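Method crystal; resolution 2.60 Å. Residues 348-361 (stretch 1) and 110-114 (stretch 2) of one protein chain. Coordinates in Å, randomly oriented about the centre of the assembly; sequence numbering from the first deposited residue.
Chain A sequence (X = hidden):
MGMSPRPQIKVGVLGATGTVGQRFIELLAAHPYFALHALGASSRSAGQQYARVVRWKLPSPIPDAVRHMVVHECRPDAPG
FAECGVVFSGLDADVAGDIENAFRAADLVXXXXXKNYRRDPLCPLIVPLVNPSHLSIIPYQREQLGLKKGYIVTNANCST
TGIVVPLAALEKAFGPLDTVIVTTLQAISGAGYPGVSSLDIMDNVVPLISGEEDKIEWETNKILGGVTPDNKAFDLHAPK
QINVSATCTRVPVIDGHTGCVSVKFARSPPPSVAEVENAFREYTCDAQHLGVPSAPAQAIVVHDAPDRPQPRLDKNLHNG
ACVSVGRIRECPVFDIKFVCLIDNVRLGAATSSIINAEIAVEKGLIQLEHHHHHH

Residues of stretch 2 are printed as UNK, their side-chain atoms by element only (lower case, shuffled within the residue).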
ATOM      1  N   GLY A 348       4.154 -22.937   4.131  1.00 36.87           N
ATOM      2  CA  GLY A 348       4.552 -22.790   2.753  1.00 36.26           C
ATOM      3  C   GLY A 348       4.940 -24.112   2.101  1.00 34.72           C
ATOM      4  O   GLY A 348       4.760 -25.182   2.688  1.00 35.95           O
ATOM      5  N   ALA A 349       5.462 -24.044   0.878  1.00 32.81           N
ATOM      6  CA  ALA A 349       5.851 -25.246   0.115  1.00 34.16           C
ATOM      7  C   ALA A 349       6.869 -26.134   0.853  1.00 32.88           C
ATOM      8  O   ALA A 349       6.756 -27.351   0.861  1.00 36.05           O
ATOM      9  CB  ALA A 349       6.403 -24.846  -1.260  1.00 32.56           C
ATOM     10  N   ALA A 350       7.894 -25.513   1.399  1.00 28.32           N
ATOM     11  CA  ALA A 350       8.935 -26.267   2.010  1.00 29.13           C
ATOM     12  C   ALA A 350       8.337 -26.974   3.254  1.00 31.15           C
ATOM     13  O   ALA A 350       8.524 -28.192   3.410  1.00 27.65           O
ATOM     14  CB  ALA A 350      10.105 -25.366   2.391  1.00 30.09           C
ATOM     15  N   THR A 351       7.604 -26.234   4.109  1.00 29.45           N
ATOM     16  CA  THR A 351       7.031 -26.841   5.312  1.00 29.41           C
ATOM     17  C   THR A 351       6.107 -28.009   4.942  1.00 31.28           C
ATOM     18  O   THR A 351       6.140 -29.062   5.583  1.00 32.03           O
ATOM     19  CB  THR A 351       6.310 -25.829   6.206  1.00 29.43           C
ATOM     20  OG1 THR A 351       7.262 -24.934   6.777  1.00 29.42           O
ATOM     21  CG2 THR A 351       5.601 -26.508   7.335  1.00 28.98           C
ATOM     22  N   SER A 352       5.300 -27.845   3.901  1.00 33.17           N
ATOM     23  CA  SER A 352       4.358 -28.893   3.564  1.00 33.10           C
ATOM     24  C   SER A 352       5.085 -30.108   3.110  1.00 31.00           C
ATOM     25  O   SER A 352       4.740 -31.219   3.493  1.00 33.95           O
ATOM     26  CB  SER A 352       3.399 -28.455   2.469  1.00 33.33           C
ATOM     27  OG  SER A 352       2.509 -27.491   2.964  1.00 36.07           O
ATOM     28  N   SER A 353       6.085 -29.914   2.277  1.00 33.28           N
ATOM     29  CA  SER A 353       6.845 -31.044   1.757  1.00 35.32           C
ATOM     30  C   SER A 353       7.545 -31.802   2.881  1.00 33.65           C
ATOM     31  O   SER A 353       7.594 -33.034   2.879  1.00 41.03           O
ATOM     32  CB  SER A 353       7.857 -30.586   0.707  1.00 34.76           C
ATOM     33  OG  SER A 353       7.286 -30.717  -0.572  1.00 42.09           O
ATOM     34  N   ILE A 354       8.072 -31.072   3.847  1.00 30.51           N
ATOM     35  CA  ILE A 354       8.786 -31.685   4.952  1.00 31.53           C
ATOM     36  C   ILE A 354       7.857 -32.510   5.817  1.00 29.50           C
ATOM     37  O   ILE A 354       8.169 -33.657   6.144  1.00 28.26           O
ATOM     38  CB  ILE A 354       9.473 -30.608   5.793  1.00 36.08           C
ATOM     39  CG1 ILE A 354      10.726 -30.102   5.066  1.00 35.50           C
ATOM     40  CG2 ILE A 354       9.828 -31.158   7.158  1.00 38.79           C
ATOM     41  CD1 ILE A 354      11.207 -28.767   5.555  1.00 34.90           C
ATOM     42  N   ILE A 355       6.686 -31.956   6.135  1.00 30.61           N
ATOM     43  CA  ILE A 355       5.688 -32.693   6.917  1.00 28.79           C
ATOM     44  C   ILE A 355       5.297 -33.966   6.187  1.00 29.74           C
ATOM     45  O   ILE A 355       5.163 -35.034   6.819  1.00 30.69           O
ATOM     46  CB  ILE A 355       4.438 -31.876   7.220  1.00 27.52           C
ATOM     47  CG1 ILE A 355       4.791 -30.692   8.109  1.00 29.10           C
ATOM     48  CG2 ILE A 355       3.440 -32.727   7.965  1.00 27.93           C
ATOM     49  CD1 ILE A 355       3.753 -29.597   8.157  1.00 30.97           C
ATOM     50  N   ASN A 356       5.124 -33.868   4.866  1.00 29.26           N
ATOM     51  CA  ASN A 356       4.809 -35.044   4.060  1.00 31.30           C
ATOM     52  C   ASN A 356       5.877 -36.088   4.232  1.00 29.68           C
ATOM     53  O   ASN A 356       5.588 -37.258   4.414  1.00 28.88           O
ATOM     54  CB  ASN A 356       4.700 -34.708   2.567  1.00 35.11           C
ATOM     55  CG  ASN A 356       3.347 -34.218   2.167  1.00 36.74           C
ATOM     56  OD1 ASN A 356       2.429 -34.183   2.982  1.00 53.77           O
ATOM     57  ND2 ASN A 356       3.219 -33.800   0.936  1.00 33.98           N
ATOM     58  N   ALA A 357       7.117 -35.669   4.152  1.00 28.37           N
ATOM     59  CA  ALA A 357       8.221 -36.601   4.297  1.00 30.75           C
ATOM     60  C   ALA A 357       8.279 -37.216   5.699  1.00 26.95           C
ATOM     61  O   ALA A 357       8.511 -38.403   5.826  1.00 23.69           O
ATOM     62  CB  ALA A 357       9.533 -35.897   3.969  1.00 32.13           C
ATOM     63  N   GLU A 358       8.026 -36.411   6.732  1.00 26.62           N
ATOM     64  CA  GLU A 358       8.019 -36.928   8.116  1.00 26.99           C
ATOM     65  C   GLU A 358       6.994 -38.061   8.237  1.00 26.84           C
ATOM     66  O   GLU A 358       7.292 -39.110   8.791  1.00 27.90           O
ATOM     67  CB  GLU A 358       7.741 -35.828   9.147  1.00 24.65           C
ATOM     68  CG  GLU A 358       8.795 -34.725   9.201  1.00 24.90           C
ATOM     69  CD  GLU A 358       8.452 -33.577  10.145  1.00 24.82           C
ATOM     70  OE1 GLU A 358       7.350 -33.596  10.703  1.00 25.25           O
ATOM     71  OE2 GLU A 358       9.288 -32.659  10.363  1.00 27.16           O
ATOM     72  N   ILE A 359       5.816 -37.865   7.671  1.00 26.52           N
ATOM     73  CA  ILE A 359       4.814 -38.905   7.686  1.00 27.04           C
ATOM     74  C   ILE A 359       5.294 -40.177   6.962  1.00 28.54           C
ATOM     75  O   ILE A 359       5.076 -41.310   7.434  1.00 30.12           O
ATOM     76  CB  ILE A 359       3.518 -38.415   7.052  1.00 28.62           C
ATOM     77  CG1 ILE A 359       2.916 -37.334   7.950  1.00 30.74           C
ATOM     78  CG2 ILE A 359       2.511 -39.557   6.885  1.00 27.77           C
ATOM     79  CD1 ILE A 359       1.890 -36.474   7.233  1.00 30.71           C
ATOM     80  N   ALA A 360       5.947 -40.020   5.826  1.00 27.96           N
ATOM     81  CA  ALA A 360       6.461 -41.191   5.092  1.00 30.12           C
ATOM     82  C   ALA A 360       7.519 -41.947   5.896  1.00 30.60           C
ATOM     83  O   ALA A 360       7.636 -43.164   5.800  1.00 32.41           O
ATOM     84  CB  ALA A 360       7.025 -40.763   3.739  1.00 29.45           C
ATOM     85  N   VAL A 361       8.293 -41.213   6.683  1.00 32.75           N
ATOM     86  CA  VAL A 361       9.222 -41.830   7.601  1.00 35.57           C
ATOM     87  C   VAL A 361       8.443 -42.685   8.604  1.00 36.18           C
ATOM     88  O   VAL A 361       8.732 -43.862   8.749  1.00 35.77           O
ATOM     89  CB  VAL A 361      10.097 -40.782   8.306  1.00 39.24           C
ATOM     90  CG1 VAL A 361      10.858 -41.431   9.434  1.00 37.93           C
ATOM     91  CG2 VAL A 361      11.063 -40.117   7.308  1.00 38.80           C
ATOM     92  N   UNK A 110      11.500 -38.675  -4.217  1.00 34.71           N
ATOM     93  CA  UNK A 110      11.392 -37.269  -4.557  1.00 34.10           C
ATOM     94  C   UNK A 110      10.092 -36.633  -4.055  1.00 34.83           C
ATOM     95  O   UNK A 110       9.000 -37.126  -4.347  1.00 35.81           O
ATOM     96  c   UNK A 110      11.502 -37.084  -6.085  1.00 36.63           C
ATOM     97  c   UNK A 110      12.814 -37.636  -6.594  1.00 36.84           C
ATOM     98  c   UNK A 110      11.414 -35.607  -6.439  1.00 40.20           C
ATOM     99  N   UNK A 111      10.228 -35.554  -3.279  1.00 35.04           N
ATOM    100  CA  UNK A 111       9.110 -34.761  -2.808  1.00 34.66           C
ATOM    101  C   UNK A 111       9.134 -33.482  -3.591  1.00 35.85           C
ATOM    102  O   UNK A 111       9.967 -32.636  -3.337  1.00 37.08           O
ATOM    103  c   UNK A 111       7.299 -35.771  -0.058  1.00 36.42           C
ATOM    104  c   UNK A 111       9.169 -34.561  -1.274  1.00 34.94           C
ATOM    105  c   UNK A 111       6.759 -36.913   0.525  1.00 36.47           C
ATOM    106  c   UNK A 111       8.672 -38.141  -0.048  1.00 40.41           C
ATOM    107  c   UNK A 111       7.449 -38.091   0.513  1.00 36.45           C
ATOM    108  o   UNK A 111       6.912 -39.244   1.007  1.00 43.29           O
ATOM    109  c   UNK A 111       8.574 -35.784  -0.598  1.00 33.49           C
ATOM    110  c   UNK A 111       9.238 -36.970  -0.598  1.00 37.39           C
ATOM    111  N   UNK A 112       8.202 -33.355  -4.543  1.00 37.05           N
ATOM    112  CA  UNK A 112       8.206 -32.251  -5.498  1.00 36.56           C
ATOM    113  C   UNK A 112       7.159 -31.186  -5.225  1.00 36.24           C
ATOM    114  O   UNK A 112       6.122 -31.447  -4.610  1.00 33.55           O
ATOM    115  c   UNK A 112       7.981 -32.798  -6.910  1.00 39.06           C
ATOM    116  o   UNK A 112       7.491 -31.802  -7.816  1.00 42.28           O
ATOM    117  N   UNK A 113       7.468 -29.962  -5.666  1.00 40.08           N
ATOM    118  CA  UNK A 113       6.532 -28.846  -5.637  1.00 40.38           C
ATOM    119  C   UNK A 113       6.162 -28.358  -6.990  1.00 39.30           C
ATOM    120  O   UNK A 113       5.535 -27.347  -7.093  1.00 35.84           O
ATOM    121  c   UNK A 113       6.913 -27.952  -3.354  1.00 49.36           C
ATOM    122  c   UNK A 113       7.079 -27.681  -4.804  1.00 41.43           C
ATOM    123  n   UNK A 113       7.894 -28.625  -2.770  1.00 53.32           N
ATOM    124  o   UNK A 113       5.862 -27.663  -2.776  1.00 48.82           O
ATOM    125  N   UNK A 114       6.560 -29.074  -8.032  1.00 44.43           N
ATOM    126  CA  UNK A 114       6.242 -28.657  -9.375  1.00 46.81           C
ATOM    127  C   UNK A 114       4.912 -29.266  -9.771  1.00 49.58           C
ATOM    128  O   UNK A 114       4.417 -30.135  -9.079  1.00 55.73           O
ATOM    129  c   UNK A 114       7.336 -29.088 -10.311  1.00 50.81           C
TER

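Position 110 carries three side-chain carbons, one attached to the backbone and bearing the other two. None of them touches stretch 1. This branching at the first carbon, without any heteroatom, is that of valine. Val110 lies on the strand next to the contact but takes no part in it.

At position 111 a single carbon leads to a six-membered carbon ring bearing one oxygen. The CA-to-CB bond points toward the helix, and the ring lies against it: one ring carbon is 3.6 Å from CB of Asn356, another 4.0 Å from the backbone O of Ser353, and the oxygen reaches 3.1 Å from CB of Ala360. A phenolic ring of this kind identifies tyrosine. With chi1 at -83° (m), Tyr111 places one ring face under CA of Ala357, while CE2 sits 3.9 Å from N of Ala357. That amide is already committed to the helix, donating to O of Ser353, so the ring packs against the backbone without competing for its hydrogen bond. The hydroxyl is hydrogen-bonded elsewhere in the structure.

Position 112 has one carbon and one oxygen beyond CA. Its CA-to-CB bond points away from the helix, as expected for the alternation of a strand, and the side chain makes no contact there, CB lying 6.7 Å from OG of Ser353. The unbranched pair marks serine. OG of Ser112 instead accepts a 2.9 Å hydrogen bond from N of residue 114, bracing the chain where the strand gives way to a loop.

Position 113 shows two carbons, the second carrying one oxygen and one nitrogen. The nitrogen lies 3.1 Å from OG of Ser353 and the oxygen 3.2 Å from CB of Ala349. A carboxamide on so short a stem is asparagine. ND2 of Asn113 donates to OG of Ser353, with an N-H...acceptor angle of 142°.

Position 114 has one side-chain carbon, which touches nothing on stretch 1; it is therefore alanine, Ala114.

The contact thus rests on two side chains that point the same way, separated by a residue that turns its back. Strand and helix run roughly antiparallel, at 147°, with axes 8.9 Å apart, so Asn113 meets the start of the helix, at Ala349 and Ser353, and Tyr111 extends along later turns to Ala360. The ring packs against CB of Asn356, CB of Ala360 and the backbone of Ser353 and Ala357. Packing around the ring supplies most of the area, and the single cross-stretch hydrogen bond anchors the other end.

Stretch 2 110-114: VYSNA
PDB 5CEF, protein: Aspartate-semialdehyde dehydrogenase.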